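Local coordinates for protein short chain dehydrogenase (A0QTM2 homolog) (Mycobacterium thermoresistibile, PDB 3SC4) that probably catalyses NAD(P)(H)-dependent oxidation or reduction of a substrate not yet defined, as a Rossmann-fold member of the short-chain dehydrogenase family, at residues 155-160 against 272-276; 188-192 against 236-240; 215-219 against 266-270; 246-250 against 279-283. One frame throughout, in Å; residues are numbered along the deposited sequence.

Contact 1: residues 155-160 against 272-276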
loop_
_atom_site.group_PDB
_atom_site.type_symbol
_atom_site.label_atom_id
_atom_site.label_comp_id
_atom_site.label_asym_id
_atom_site.label_seq_id
_atom_site.Cartn_x
_atom_site.Cartn_y
_atom_site.Cartn_z
ATOM N N ARG B 155 -5.746 7.167 -7.597
ATOM C CA ARG B 155 -6.231 8.543 -7.651
ATOM C C ARG B 155 -5.748 9.261 -6.379
ATOM O O ARG B 155 -6.023 8.814 -5.267
ATOM C CB ARG B 155 -7.757 8.518 -7.669
ATOM C CG ARG B 155 -8.373 7.825 -8.903
ATOM C CD ARG B 155 -8.587 8.874 -9.960
ATOM N NE ARG B 155 -9.957 8.842 -10.403
ATOM C CZ ARG B 155 -10.640 9.872 -10.876
ATOM N NH1 ARG B 155 -10.125 11.084 -10.970
ATOM N NH2 ARG B 155 -11.883 9.655 -11.263
ATOM N N LEU B 156 -5.046 10.374 -6.560
ATOM C CA LEU B 156 -4.311 11.028 -5.477
ATOM C C LEU B 156 -4.914 12.339 -5.003
ATOM O O LEU B 156 -4.405 12.944 -4.041
ATOM C CB LEU B 156 -2.873 11.302 -5.928
ATOM C CG LEU B 156 -2.029 10.067 -6.242
ATOM C CD1 LEU B 156 -0.650 10.509 -6.794
ATOM C CD2 LEU B 156 -1.900 9.190 -4.996
ATOM N N GLU B 157 -5.972 12.783 -5.679
ATOM C CA GLU B 157 -6.718 13.945 -5.231
ATOM C C GLU B 157 -7.343 13.596 -3.864
ATOM O O GLU B 157 -7.743 12.452 -3.623
ATOM C CB GLU B 157 -7.804 14.350 -6.244
ATOM C CG GLU B 157 -7.280 14.633 -7.693
ATOM C CD GLU B 157 -7.155 13.370 -8.602
ATOM O OE1 GLU B 157 -7.566 12.246 -8.235
ATOM O OE2 GLU B 157 -6.605 13.508 -9.712
ATOM N N PRO B 158 -7.371 14.570 -2.949
ATOM C CA PRO B 158 -7.852 14.360 -1.572
ATOM C C PRO B 158 -9.154 13.572 -1.410
ATOM O O PRO B 158 -9.246 12.723 -0.526
ATOM C CB PRO B 158 -8.020 15.789 -1.063
ATOM C CG PRO B 158 -6.875 16.508 -1.720
ATOM C CD PRO B 158 -6.739 15.900 -3.102
ATOM N N LYS B 159 -10.146 13.837 -2.251
ATOM C CA LYS B 159 -11.438 13.167 -2.097
ATOM C C LYS B 159 -11.291 11.649 -2.181
ATOM O O LYS B 159 -12.063 10.924 -1.565
ATOM C CB LYS B 159 -12.488 13.680 -3.102
ATOM C CG LYS B 159 -12.089 13.623 -4.594
ATOM C CD LYS B 159 -13.331 13.784 -5.524
ATOM C CE LYS B 159 -13.012 14.589 -6.812
ATOM N NZ LYS B 159 -14.257 15.121 -7.538
ATOM N N TRP B 160 -10.287 11.175 -2.909
ATOM C CA TRP B 160 -10.122 9.740 -3.151
ATOM C C TRP B 160 -9.284 9.023 -2.105
ATOM O O TRP B 160 -9.183 7.812 -2.152
ATOM C CB TRP B 160 -9.470 9.510 -4.485
ATOM C CG TRP B 160 -10.175 10.119 -5.621
ATOM C CD1 TRP B 160 -9.672 11.035 -6.484
ATOM C CD2 TRP B 160 -11.513 9.850 -6.050
ATOM N NE1 TRP B 160 -10.606 11.358 -7.431
ATOM C CE2 TRP B 160 -11.753 10.659 -7.184
ATOM C CE3 TRP B 160 -12.532 9.028 -5.581
ATOM C CZ2 TRP B 160 -12.980 10.669 -7.870
ATOM C CZ3 TRP B 160 -13.781 9.043 -6.271
ATOM C CH2 TRP B 160 -13.978 9.854 -7.398
ATOM N N LEU B 272 -16.533 3.443 -6.137
ATOM C CA LEU B 272 -15.447 4.200 -5.530
ATOM C C LEU B 272 -14.333 4.409 -6.568
ATOM O O LEU B 272 -14.094 3.539 -7.405
ATOM C CB LEU B 272 -14.868 3.446 -4.341
ATOM C CG LEU B 272 -15.778 3.175 -3.134
ATOM C CD1 LEU B 272 -14.980 2.524 -1.988
ATOM C CD2 LEU B 272 -16.475 4.443 -2.660
ATOM N N TRP B 273 -13.677 5.566 -6.505
ATOM C CA TRP B 273 -12.527 5.899 -7.356
ATOM C C TRP B 273 -12.894 6.138 -8.816
ATOM O O TRP B 273 -12.043 6.099 -9.675
ATOM C CB TRP B 273 -11.362 4.866 -7.199
ATOM C CG TRP B 273 -10.885 4.827 -5.791
ATOM C CD1 TRP B 273 -10.331 5.860 -5.112
ATOM C CD2 TRP B 273 -10.974 3.735 -4.859
ATOM N NE1 TRP B 273 -10.059 5.497 -3.823
ATOM C CE2 TRP B 273 -10.421 4.190 -3.636
ATOM C CE3 TRP B 273 -11.428 2.412 -4.940
ATOM C CZ2 TRP B 273 -10.340 3.379 -2.488
ATOM C CZ3 TRP B 273 -11.351 1.604 -3.782
ATOM C CH2 TRP B 273 -10.800 2.108 -2.577
ATOM N N VAL B 274 -14.162 6.436 -9.073
ATOM C CA VAL B 274 -14.649 6.663 -10.419
ATOM C C VAL B 274 -15.532 7.899 -10.454
ATOM O O VAL B 274 -16.377 8.108 -9.567
ATOM C CB VAL B 274 -15.402 5.428 -10.925
ATOM C CG1 VAL B 274 -16.184 5.750 -12.213
ATOM C CG2 VAL B 274 -14.403 4.288 -11.145
ATOM N N ASP B 275 -15.331 8.725 -11.477
ATOM C CA ASP B 275 -16.109 9.980 -11.620
ATOM C C ASP B 275 -17.458 9.773 -12.269
ATOM O O ASP B 275 -18.389 10.485 -11.956
ATOM C CB ASP B 275 -15.336 11.031 -12.456
ATOM C CG ASP B 275 -14.199 11.722 -11.665
ATOM O OD1 ASP B 275 -14.437 12.063 -10.467
ATOM O OD2 ASP B 275 -13.095 11.927 -12.256
ATOM N N SER B 276 -17.551 8.830 -13.201
ATOM C CA SER B 276 -18.751 8.680 -14.033
ATOM C C SER B 276 -19.116 7.239 -14.257
ATOM O O SER B 276 -18.256 6.409 -14.423
ATOM C CB SER B 276 -18.533 9.313 -15.424
ATOM O OG SER B 276 -18.111 10.661 -15.317
#
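Arg155 and Asp275 meet in a salt bridge, with Arg155 NH2 2.8 Å from Asp275 OD2 and an N-H...O angle of 168°. The oxygen lies in the guanidinium plane, yet the donor reaches it from above the carboxylate, since the two flat groups stand 90° apart. Arg155 NH1 adds a weak bond to the same OD2 at 3.3 Å, so one oxygen receives both nitrogens. Asp275 OD1 instead sits at the edge of the Trp160 indole, 3.3 Å from Trp160 CZ2. Bends at chi2 and chi3 fold the Arg155 chain beside that indole, where Trp160 NE1 lies over one guanidinium face. The backbone of Trp273 approaches the same indole face as Arg155 NE. Its own ring turns back, and Trp273 NE1 donates to a lone pair of Trp160 O at 3.0 Å and 158°. The two indoles are oblique, touching chiefly through Trp160 CB and Trp273 CD1 at 3.8 Å.

Farther out, Tyr171 of helix 164-183 bonds Arg155 O and packs on both tryptophans. Trp273 also rests on Lys170, which with Tyr166 matches the family's Tyr-x-x-x-Lys motif. Arg155 is paired mainly with Asp275, and Glu157 adds only a long, weaker charge contact. The arginine would probably favour the ionised form of Asp275, while the buried Trp273 N-H is satisfied by a carbonyl.

Contact 2: residues 188-192 against 236-240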
loop_
_atom_site.group_PDB
_atom_site.type_symbol
_atom_site.label_atom_id
_atom_site.label_comp_id
_atom_site.label_asym_id
_atom_site.label_seq_id
_atom_site.Cartn_x
_atom_site.Cartn_y
_atom_site.Cartn_z
ATOM N N GLY B 188 8.031 -11.140 -20.103
ATOM C CA GLY B 188 6.822 -11.133 -20.946
ATOM C C GLY B 188 5.522 -11.577 -20.272
ATOM O O GLY B 188 4.645 -12.126 -20.928
ATOM N N ILE B 189 5.378 -11.333 -18.971
ATOM C CA ILE B 189 4.101 -11.568 -18.294
ATOM C C ILE B 189 3.373 -10.241 -18.130
ATOM O O ILE B 189 3.902 -9.320 -17.515
ATOM C CB ILE B 189 4.273 -12.200 -16.903
ATOM C CG1 ILE B 189 5.003 -13.548 -16.997
ATOM C CG2 ILE B 189 2.900 -12.396 -16.242
ATOM C CD1 ILE B 189 5.700 -13.912 -15.704
ATOM N N ALA B 190 2.166 -10.150 -18.684
ATOM C CA ALA B 190 1.334 -8.969 -18.533
ATOM C C ALA B 190 0.884 -8.902 -17.097
ATOM O O ALA B 190 0.654 -9.942 -16.500
ATOM C CB ALA B 190 0.132 -9.025 -19.451
ATOM N N SER B 191 0.794 -7.688 -16.544
ATOM C CA SER B 191 0.115 -7.447 -15.273
ATOM C C SER B 191 -0.664 -6.153 -15.357
ATOM O O SER B 191 -0.089 -5.077 -15.541
ATOM C CB SER B 191 1.113 -7.363 -14.108
ATOM O OG SER B 191 0.442 -7.257 -12.855
ATOM N N ASN B 192 -1.973 -6.257 -15.204
ATOM C CA ASN B 192 -2.871 -5.109 -15.317
ATOM C C ASN B 192 -3.853 -5.098 -14.147
ATOM O O ASN B 192 -4.036 -6.104 -13.464
ATOM C CB ASN B 192 -3.665 -5.164 -16.642
ATOM C CG ASN B 192 -2.779 -5.025 -17.870
ATOM O OD1 ASN B 192 -2.262 -3.941 -18.153
ATOM N ND2 ASN B 192 -2.600 -6.120 -18.602
ATOM N N SER B 236 0.786 -9.997 -24.287
ATOM C CA SER B 236 1.446 -9.768 -23.008
ATOM C C SER B 236 2.225 -8.422 -22.967
ATOM O O SER B 236 2.683 -8.002 -21.902
ATOM C CB SER B 236 2.349 -10.966 -22.664
ATOM O OG SER B 236 1.569 -12.142 -22.461
ATOM N N SER B 237 2.357 -7.746 -24.112
ATOM C CA SER B 237 2.871 -6.371 -24.148
ATOM C C SER B 237 1.840 -5.351 -23.609
ATOM O O SER B 237 2.177 -4.224 -23.259
ATOM C CB SER B 237 3.273 -6.017 -25.595
ATOM O OG SER B 237 2.182 -6.193 -26.486
ATOM N N TYR B 238 0.571 -5.733 -23.572
ATOM C CA TYR B 238 -0.477 -4.858 -22.997
ATOM C C TYR B 238 -0.436 -4.982 -21.474
ATOM O O TYR B 238 -1.065 -5.849 -20.908
ATOM C CB TYR B 238 -1.812 -5.296 -23.548
ATOM C CG TYR B 238 -3.016 -4.495 -23.155
ATOM C CD1 TYR B 238 -3.362 -3.326 -23.855
ATOM C CD2 TYR B 238 -3.869 -4.938 -22.143
ATOM C CE1 TYR B 238 -4.519 -2.611 -23.531
ATOM C CE2 TYR B 238 -5.010 -4.234 -21.814
ATOM C CZ TYR B 238 -5.336 -3.078 -22.510
ATOM O OH TYR B 238 -6.464 -2.381 -22.173
ATOM N N THR B 239 0.338 -4.116 -20.836
ATOM C CA THR B 239 0.786 -4.327 -19.464
ATOM C C THR B 239 0.969 -2.988 -18.752
ATOM O O THR B 239 1.114 -1.938 -19.379
ATOM C CB THR B 239 2.118 -5.105 -19.456
ATOM O OG1 THR B 239 2.396 -5.600 -18.147
ATOM C CG2 THR B 239 3.274 -4.214 -19.959
ATOM N N GLY B 240 0.915 -3.033 -17.432
ATOM C CA GLY B 240 1.053 -1.831 -16.621
ATOM C C GLY B 240 -0.110 -0.861 -16.668
ATOM O O GLY B 240 0.073 0.317 -16.373
HETATM O O HOH W 1 4.748 -6.864 -17.661
#
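Gly240 N donates to Ser191 O at 3.0 Å where segment 236-240 runs in broadly the same sense as 188-192, at a slant, with Ala190 nearest Ser236 and Asn192 nearest Gly240 by their CA atoms. One step back, a side chain does the pairing: Ser191 N donates to Thr239 OG1 at 3.1 Å, nearly straight at 167°. The first torsion of Thr239 sets OG1 anti to its own backbone nitrogen (chi1 -166°), which turns the hydroxyl to the strand. That hydroxyl also donates to a water 2.7 Å from OG1, and the water donates a hydrogen bond to Ile189 O, so OG1 accepts on one bond and gives on another.

The strand involved, 190-195, is the next-to-last of the seven-stranded parallel Rossmann sheet. Segment 236-240 is the loop that leads from helix 222-232 into the edge strand 242-244, so the contact lies where the chain enters that strand beside 190-195; on its other side Ala190 is bonded to strand 146-149.

Asn192 fastens the loop a second time. Its ND2 reaches Tyr238 O at 2.8 Å and 174°, with the acceptor in the amide plane, while OD1 receives Asn241 N; the two bonds together fix which way round the amide lies. Two residues earlier, Ala190 CB touches two carbonyl oxygens, 3.7 Å from both Ser236 O and Tyr238 O. Ser236 CB packs against Gly188 O at 3.1 Å, and its OG turns to Asn144 OD1 and Pro145 O.

Contact 3: residues 215-219 against 266-270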
loop_
_atom_site.group_PDB
_atom_site.type_symbol
_atom_site.label_atom_id
_atom_site.label_comp_id
_atom_site.label_asym_id
_atom_site.label_seq_id
_atom_site.Cartn_x
_atom_site.Cartn_y
_atom_site.Cartn_z
ATOM N N MET B 215 -31.568 -3.707 -8.658
ATOM C CA MET B 215 -30.524 -2.793 -8.213
ATOM C C MET B 215 -30.303 -1.820 -9.361
ATOM O O MET B 215 -29.425 -2.012 -10.187
ATOM C CB MET B 215 -29.255 -3.573 -7.830
ATOM C CG MET B 215 -29.473 -4.553 -6.661
ATOM S SD MET B 215 -29.524 -3.741 -5.042
ATOM C CE MET B 215 -31.243 -3.310 -4.856
ATOM N N ALA B 216 -31.136 -0.788 -9.401
ATOM C CA ALA B 216 -31.315 0.041 -10.589
ATOM C C ALA B 216 -30.087 0.880 -10.864
ATOM O O ALA B 216 -29.811 1.222 -12.001
ATOM C CB ALA B 216 -32.557 0.938 -10.443
ATOM N N ARG B 217 -29.333 1.188 -9.823
ATOM C CA ARG B 217 -28.129 1.986 -9.977
ATOM C C ARG B 217 -26.875 1.157 -10.272
ATOM O O ARG B 217 -25.795 1.700 -10.311
ATOM C CB ARG B 217 -27.899 2.825 -8.703
ATOM C CG ARG B 217 -29.110 3.698 -8.264
ATOM C CD ARG B 217 -28.662 4.985 -7.535
ATOM N NE ARG B 217 -28.461 6.108 -8.461
ATOM C CZ ARG B 217 -27.514 7.046 -8.359
ATOM N NH1 ARG B 217 -26.618 7.041 -7.380
ATOM N NH2 ARG B 217 -27.445 8.005 -9.271
ATOM N N SER B 218 -27.023 -0.150 -10.477
ATOM C CA SER B 218 -25.883 -1.072 -10.525
ATOM C C SER B 218 -25.791 -1.803 -11.851
ATOM O O SER B 218 -26.705 -1.747 -12.670
ATOM C CB SER B 218 -25.993 -2.105 -9.403
ATOM O OG SER B 218 -25.974 -1.483 -8.136
ATOM N N ARG B 219 -24.678 -2.495 -12.053
ATOM C CA ARG B 219 -24.490 -3.348 -13.231
ATOM C C ARG B 219 -24.237 -4.794 -12.818
ATOM O O ARG B 219 -23.900 -5.077 -11.660
ATOM C CB ARG B 219 -23.357 -2.832 -14.134
ATOM C CG ARG B 219 -23.764 -1.624 -14.971
ATOM C CD ARG B 219 -22.714 -1.194 -15.997
ATOM N NE ARG B 219 -23.339 -0.313 -16.978
ATOM C CZ ARG B 219 -22.896 0.884 -17.367
ATOM N NH1 ARG B 219 -21.751 1.392 -16.934
ATOM N NH2 ARG B 219 -23.607 1.568 -18.245
ATOM N N SER B 266 -31.945 3.466 -16.355
ATOM C CA SER B 266 -31.841 4.072 -15.026
ATOM C C SER B 266 -30.672 5.026 -14.977
ATOM O O SER B 266 -29.781 4.976 -15.797
ATOM C CB SER B 266 -31.597 3.018 -13.943
ATOM O OG SER B 266 -32.668 2.116 -13.825
ATOM N N GLU B 267 -30.690 5.882 -13.967
ATOM C CA GLU B 267 -29.559 6.721 -13.636
ATOM C C GLU B 267 -28.585 5.840 -12.840
ATOM O O GLU B 267 -28.936 5.344 -11.777
ATOM C CB GLU B 267 -30.017 7.947 -12.815
ATOM C CG GLU B 267 -29.280 9.271 -13.166
ATOM C CD GLU B 267 -29.699 9.868 -14.534
ATOM O OE1 GLU B 267 -30.802 9.527 -15.043
ATOM O OE2 GLU B 267 -28.916 10.684 -15.093
ATOM N N LEU B 268 -27.376 5.628 -13.356
ATOM C CA LEU B 268 -26.465 4.690 -12.730
ATOM C C LEU B 268 -25.601 5.366 -11.677
ATOM O O LEU B 268 -25.259 6.546 -11.794
ATOM C CB LEU B 268 -25.598 4.032 -13.782
ATOM C CG LEU B 268 -26.324 3.054 -14.696
ATOM C CD1 LEU B 268 -25.473 2.681 -15.896
ATOM C CD2 LEU B 268 -26.707 1.814 -13.902
ATOM N N GLY B 269 -25.269 4.615 -10.633
ATOM C CA GLY B 269 -24.380 5.089 -9.568
ATOM C C GLY B 269 -22.919 4.837 -9.931
ATOM O O GLY B 269 -22.619 4.130 -10.910
ATOM N N VAL B 270 -22.003 5.407 -9.154
ATOM C CA VAL B 270 -20.574 5.267 -9.442
ATOM C C VAL B 270 -19.856 4.426 -8.413
ATOM O O VAL B 270 -20.134 4.502 -7.224
ATOM C CB VAL B 270 -19.838 6.659 -9.596
ATOM C CG1 VAL B 270 -20.286 7.348 -10.853
ATOM C CG2 VAL B 270 -20.030 7.570 -8.351
#
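Arg217 and Gly269 are joined through the backbone: Gly269 N donates to a lone pair of Arg217 O at 3.0 Å and 162°. The side chain of Arg217 then folds across the partner chain. A bend at chi3 (90°) lays the guanidinium flat over the Leu268-Gly269 linkage, with Gly269 CA 3.7 Å above its plane and toward the rim. From there Arg217 NE makes a weak bond to Glu267 O at 3.4 Å.

Leu268 starts out pointing away from 215-219, but its two methyls come back to it. Leu268 CD2 packs 3.7 Å from Ala216 O, and Leu268 CD1 lies over one face of the Arg219 guanidinium, 3.2 Å from Arg219 NH2. Arg219 runs extended from CG to NE, crossing the leucine at about a right angle. Its nitrogens are held by Asp261, Glu246 and Asn278, which fix the plane on which the methyl rests. At the other end, Ser266 CB sits 3.2 Å from Ala216 O, while Ser266 OG is bonded to Val263 O.

The first segment is shaped by a type I beta turn from Met215 to Ser218, closed by Ser218 N to Met215 O at 3.1 Å. It lies between helices 203-209 and 222-232. In related short-chain dehydrogenases this region commonly carries the variable substrate-binding loop; here a C-terminal segment packs against it, and any role in substrate binding is inferred.

Contact 4: residues 246-250 against 279-283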
loop_
_atom_site.group_PDB
_atom_site.type_symbol
_atom_site.label_atom_id
_atom_site.label_comp_id
_atom_site.label_asym_id
_atom_site.label_seq_id
_atom_site.Cartn_x
_atom_site.Cartn_y
_atom_site.Cartn_z
ATOM N N GLU B 246 -15.975 -0.752 -18.361
ATOM C CA GLU B 246 -16.750 -0.176 -19.430
ATOM C C GLU B 246 -15.847 0.399 -20.537
ATOM O O GLU B 246 -16.079 0.160 -21.724
ATOM C CB GLU B 246 -17.687 0.888 -18.877
ATOM C CG GLU B 246 -18.851 0.323 -18.077
ATOM C CD GLU B 246 -18.536 0.109 -16.606
ATOM O OE1 GLU B 246 -17.352 -0.125 -16.253
ATOM O OE2 GLU B 246 -19.500 0.143 -15.806
ATOM N N ASP B 247 -14.793 1.102 -20.150
ATOM C CA ASP B 247 -13.850 1.648 -21.129
ATOM C C ASP B 247 -13.214 0.539 -21.982
ATOM O O ASP B 247 -13.103 0.660 -23.193
ATOM C CB ASP B 247 -12.768 2.490 -20.438
ATOM C CG ASP B 247 -13.349 3.580 -19.572
ATOM O OD1 ASP B 247 -14.330 3.310 -18.852
ATOM O OD2 ASP B 247 -12.837 4.715 -19.590
ATOM N N VAL B 248 -12.793 -0.537 -21.339
ATOM C CA VAL B 248 -12.176 -1.647 -22.041
ATOM C C VAL B 248 -13.158 -2.213 -23.058
ATOM O O VAL B 248 -12.786 -2.522 -24.212
ATOM C CB VAL B 248 -11.728 -2.733 -21.045
ATOM C CG1 VAL B 248 -11.406 -4.036 -21.758
ATOM C CG2 VAL B 248 -10.538 -2.232 -20.274
ATOM N N LEU B 249 -14.413 -2.321 -22.636
ATOM C CA LEU B 249 -15.440 -2.892 -23.487
ATOM C C LEU B 249 -15.716 -2.039 -24.734
ATOM O O LEU B 249 -15.758 -2.580 -25.825
ATOM C CB LEU B 249 -16.708 -3.186 -22.683
ATOM C CG LEU B 249 -16.551 -4.429 -21.766
ATOM C CD1 LEU B 249 -17.628 -4.457 -20.692
ATOM C CD2 LEU B 249 -16.536 -5.764 -22.562
ATOM N N LEU B 250 -15.864 -0.720 -24.594
ATOM C CA LEU B 250 -16.031 0.170 -25.768
ATOM C C LEU B 250 -14.859 0.117 -26.720
ATOM O O LEU B 250 -15.049 0.145 -27.922
ATOM C CB LEU B 250 -16.204 1.639 -25.354
ATOM C CG LEU B 250 -17.504 1.950 -24.649
ATOM C CD1 LEU B 250 -17.567 3.428 -24.291
ATOM C CD2 LEU B 250 -18.677 1.556 -25.516
ATOM N N PRO B 279 -17.999 5.573 -19.780
ATOM C CA PRO B 279 -16.810 6.230 -20.315
ATOM C C PRO B 279 -17.113 7.637 -20.850
ATOM O O PRO B 279 -18.280 7.946 -21.170
ATOM C CB PRO B 279 -16.350 5.289 -21.441
ATOM C CG PRO B 279 -16.932 3.936 -21.034
ATOM C CD PRO B 279 -18.238 4.256 -20.397
ATOM N N PRO B 280 -16.079 8.489 -20.917
ATOM C CA PRO B 280 -16.262 9.812 -21.523
ATOM C C PRO B 280 -16.868 9.707 -22.905
ATOM O O PRO B 280 -16.431 8.876 -23.704
ATOM C CB PRO B 280 -14.841 10.392 -21.606
ATOM C CG PRO B 280 -13.948 9.505 -20.729
ATOM C CD PRO B 280 -14.788 8.357 -20.210
ATOM N N GLY B 281 -17.904 10.510 -23.147
ATOM C CA GLY B 281 -18.478 10.665 -24.476
ATOM C C GLY B 281 -19.343 9.510 -24.950
ATOM O O GLY B 281 -19.732 9.469 -26.116
ATOM N N TYR B 282 -19.659 8.587 -24.043
ATOM C CA TYR B 282 -20.512 7.458 -24.356
ATOM C C TYR B 282 -21.939 7.910 -24.625
ATOM O O TYR B 282 -22.519 8.596 -23.781
ATOM C CB TYR B 282 -20.547 6.496 -23.178
ATOM C CG TYR B 282 -21.558 5.395 -23.351
ATOM C CD1 TYR B 282 -21.373 4.418 -24.311
ATOM C CD2 TYR B 282 -22.695 5.338 -22.548
ATOM C CE1 TYR B 282 -22.298 3.417 -24.489
ATOM C CE2 TYR B 282 -23.633 4.327 -22.699
ATOM C CZ TYR B 282 -23.431 3.359 -23.673
ATOM O OH TYR B 282 -24.344 2.348 -23.842
ATOM N N THR B 283 -22.488 7.487 -25.775
ATOM C CA THR B 283 -23.834 7.878 -26.237
ATOM C C THR B 283 -24.798 6.719 -26.351
ATOM O O THR B 283 -25.980 6.912 -26.666
ATOM C CB THR B 283 -23.806 8.455 -27.657
ATOM O OG1 THR B 283 -22.875 9.536 -27.732
ATOM C CG2 THR B 283 -25.200 8.949 -28.047
#
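Pro279 receives three helix residues on its ring. Leu250 comes end-on, its CD1 methyl 3.4 Å from Pro279 CG. Asp247 runs alongside the proline, antiparallel to it, with Asp247 OD1 3.5 Å from Pro279 CG. Glu246 contributes its root, CB standing 3.7 Å from Pro279 CD, before a bend at chi2 (88°) swings the carboxylate off toward Arg219 and the backbone nitrogen of Arg197. Asp247 is likewise turned to Arg197 by a salt bridge through OD1.

Tyr282 crosses Leu250 at about a right angle, its CD1 3.9 Å from Leu250 CD1; the methyl meets the ring obliquely. A type II beta turn from Pro279 to Tyr282, with Gly281 at its third position, brings the proline and the tyrosine round to the same leucine. Tyr282 OH bonds to Pro285 O and Leu257 N, so the ring is anchored at its far end.

The tail therefore rests on helix 245-252 mainly through carbon against carbon, with one carboxylate oxygen of Asp247 against the proline ring. Hydrophobic packing gives the adhesion between the two segments, while the carboxylates of Glu246 and Asp247 spend their polar atoms outside them, on Arg219 and Arg197.

How the contacts relate
Contact 2 belongs to the Rossmann core, where one backbone bond, a threonine hydroxyl and an asparagine amide join strand 190-195 to the loop before edge strand 242-244. Contacts 1, 3 and 4 use the C-terminal segment that follows helix 245-252, and lie about 20 Å from the chain's centre, against 16 Å for contact 2. Their chemistry is more mixed: indoles and a salt bridge in contact 1, guanidinium faces and turns in contact 3, proline and leucine in contact 4. Contacts 1 and 3 pack through Val270 CG1, 3.6 Å from Ser276 C. Contacts 3 and 4 are bound by Arg219 NH1 to Glu246 OE2 at 2.8 Å. Contacts 2 and 4 come within about 4 Å (nearest atoms) without touching.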